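Side-chain contact in endonuclease V (Streptomyces avermitilis, PDB 3GOC), which probably repairs deaminated DNA by nicking the strand at the second phosphodiester bond 3' to a deoxyinosine, using magnesium: residues 205-208 and 209-213. Sequence-based numbering, arbitrary orientation.
Sequences PKYR and IPETT
The backbone of 205-208 curls round and continues without a break into 209-213, bringing E211 back beside K206 and Y207, with P210 as N-cap of the helix that follows. E211 meets K206 through two waters. Its OE2 accepts from both, at 3.1 Å from water 1 and 2.9 Å from water 2. Water 1 in turn accepts from the backbone N of K206 (2.8 Å), and water 2 from K206 NZ (2.9 Å). The opposite charges are therefore bridged by water, with K206 NZ and E211 OE2 4.8 Å apart. The K206 chain is extended from CA to NZ, which carries the amine out to water 2. The Y207 ring presents its edge to E211, with Y207 CD1 4.4 Å from E211 CG. With CG opposite the backbone N (chi1 169°) and the chain extended to NE, the R208 guanidinium reaches I209, which lies obliquely across it, I209 CD1 3.8 Å from R208 NH1. The guanidinium is held by carbonyls outside the turn: NE by K181, NH2 by P182 and K143. P205 touches the bound polyol. The turn links helix 193-202 to helix 211-228, where T212 and T213 pack on strand 110-114, which carries the magnesium ligand D114.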
loop_
_atom_site.group_PDB
_atom_site.type_symbol
_atom_site.label_atom_id
_atom_site.label_comp_id
_atom_site.label_asym_id
_atom_site.label_seq_id
_atom_site.Cartn_x
_atom_site.Cartn_y
_atom_site.Cartn_z
ATOM N N PRO A 205 5.057 4.736 -4.582
ATOM C CA PRO A 205 5.561 5.732 -3.634
ATOM C C PRO A 205 6.265 6.907 -4.317
ATOM O O PRO A 205 6.299 8.012 -3.775
ATOM C CB PRO A 205 6.514 4.917 -2.763
ATOM C CG PRO A 205 7.080 3.935 -3.736
ATOM C CD PRO A 205 5.831 3.486 -4.491
ATOM N N LYS A 206 6.797 6.666 -5.511
ATOM C CA LYS A 206 7.540 7.685 -6.244
ATOM C C LYS A 206 6.852 8.213 -7.498
ATOM O O LYS A 206 6.947 9.399 -7.799
ATOM C CB LYS A 206 8.916 7.137 -6.638
ATOM C CG LYS A 206 9.707 6.537 -5.490
ATOM C CD LYS A 206 10.962 5.847 -5.996
ATOM C CE LYS A 206 11.688 5.121 -4.875
ATOM N NZ LYS A 206 12.899 4.410 -5.378
ATOM N N TYR A 207 6.163 7.340 -8.224
ATOM C CA TYR A 207 5.501 7.740 -9.457
ATOM C C TYR A 207 3.995 7.551 -9.438
ATOM O O TYR A 207 3.442 6.900 -8.552
ATOM C CB TYR A 207 6.063 6.945 -10.638
ATOM C CG TYR A 207 7.568 6.903 -10.713
ATOM C CD1 TYR A 207 8.283 5.838 -10.162
ATOM C CD2 TYR A 207 8.281 7.926 -11.336
ATOM C CE1 TYR A 207 9.672 5.796 -10.233
ATOM C CE2 TYR A 207 9.671 7.892 -11.410
ATOM C CZ TYR A 207 10.357 6.827 -10.857
ATOM O OH TYR A 207 11.732 6.799 -10.928
ATOM N N ARG A 208 3.336 8.118 -10.443
ATOM C CA ARG A 208 1.895 7.984 -10.578
ATOM C C ARG A 208 1.554 6.573 -11.056
ATOM O O ARG A 208 0.569 5.983 -10.619
ATOM C CB ARG A 208 1.367 9.007 -11.586
ATOM C CG ARG A 208 -0.080 8.783 -11.988
ATOM C CD ARG A 208 -0.522 9.733 -13.087
ATOM N NE ARG A 208 -1.885 9.421 -13.506
ATOM C CZ ARG A 208 -2.225 9.020 -14.725
ATOM N NH1 ARG A 208 -1.301 8.884 -15.672
ATOM N NH2 ARG A 208 -3.494 8.746 -14.995
ATOM N N ILE A 209 2.378 6.049 -11.958
ATOM C CA ILE A 209 2.186 4.718 -12.539
ATOM C C ILE A 209 2.909 3.645 -11.726
ATOM O O ILE A 209 4.064 3.829 -11.349
ATOM C CB ILE A 209 2.733 4.685 -13.991
ATOM C CG1 ILE A 209 2.077 5.788 -14.826
ATOM C CG2 ILE A 209 2.492 3.319 -14.623
ATOM C CD1 ILE A 209 0.554 5.699 -14.909
ATOM N N PRO A 210 2.241 2.510 -11.445
ATOM C CA PRO A 210 2.866 1.433 -10.671
ATOM C C PRO A 210 4.200 1.002 -11.266
ATOM O O PRO A 210 4.334 0.894 -12.488
ATOM C CB PRO A 210 1.832 0.316 -10.737
ATOM C CG PRO A 210 0.545 1.060 -10.761
ATOM C CD PRO A 210 0.828 2.202 -11.725
ATOM N N GLU A 211 5.185 0.743 -10.411
ATOM C CA GLU A 211 6.495 0.321 -10.895
ATOM C C GLU A 211 6.412 -0.968 -11.696
ATOM O O GLU A 211 7.221 -1.195 -12.590
ATOM C CB GLU A 211 7.476 0.190 -9.720
ATOM C CG GLU A 211 7.875 1.550 -9.164
ATOM C CD GLU A 211 9.027 1.497 -8.183
ATOM O OE1 GLU A 211 9.980 0.725 -8.415
ATOM O OE2 GLU A 211 8.990 2.249 -7.185
ATOM N N THR A 212 5.429 -1.805 -11.383
ATOM C CA THR A 212 5.241 -3.050 -12.122
ATOM C C THR A 212 4.936 -2.753 -13.596
ATOM O O THR A 212 5.442 -3.437 -14.493
ATOM C CB THR A 212 4.087 -3.884 -11.530
ATOM O OG1 THR A 212 2.959 -3.032 -11.271
ATOM C CG2 THR A 212 4.533 -4.554 -10.236
ATOM N N THR A 213 4.117 -1.732 -13.846
ATOM C CA THR A 213 3.772 -1.362 -15.212
ATOM C C THR A 213 4.957 -0.713 -15.901
ATOM O O THR A 213 5.259 -1.020 -17.056
ATOM C CB THR A 213 2.578 -0.397 -15.242
ATOM O OG1 THR A 213 1.408 -1.091 -14.790
ATOM C CG2 THR A 213 2.335 0.124 -16.657
HETATM O O HOH W 1 6.893 4.481 -7.186
HETATM O O HOH W 2 11.542 1.868 -5.803
#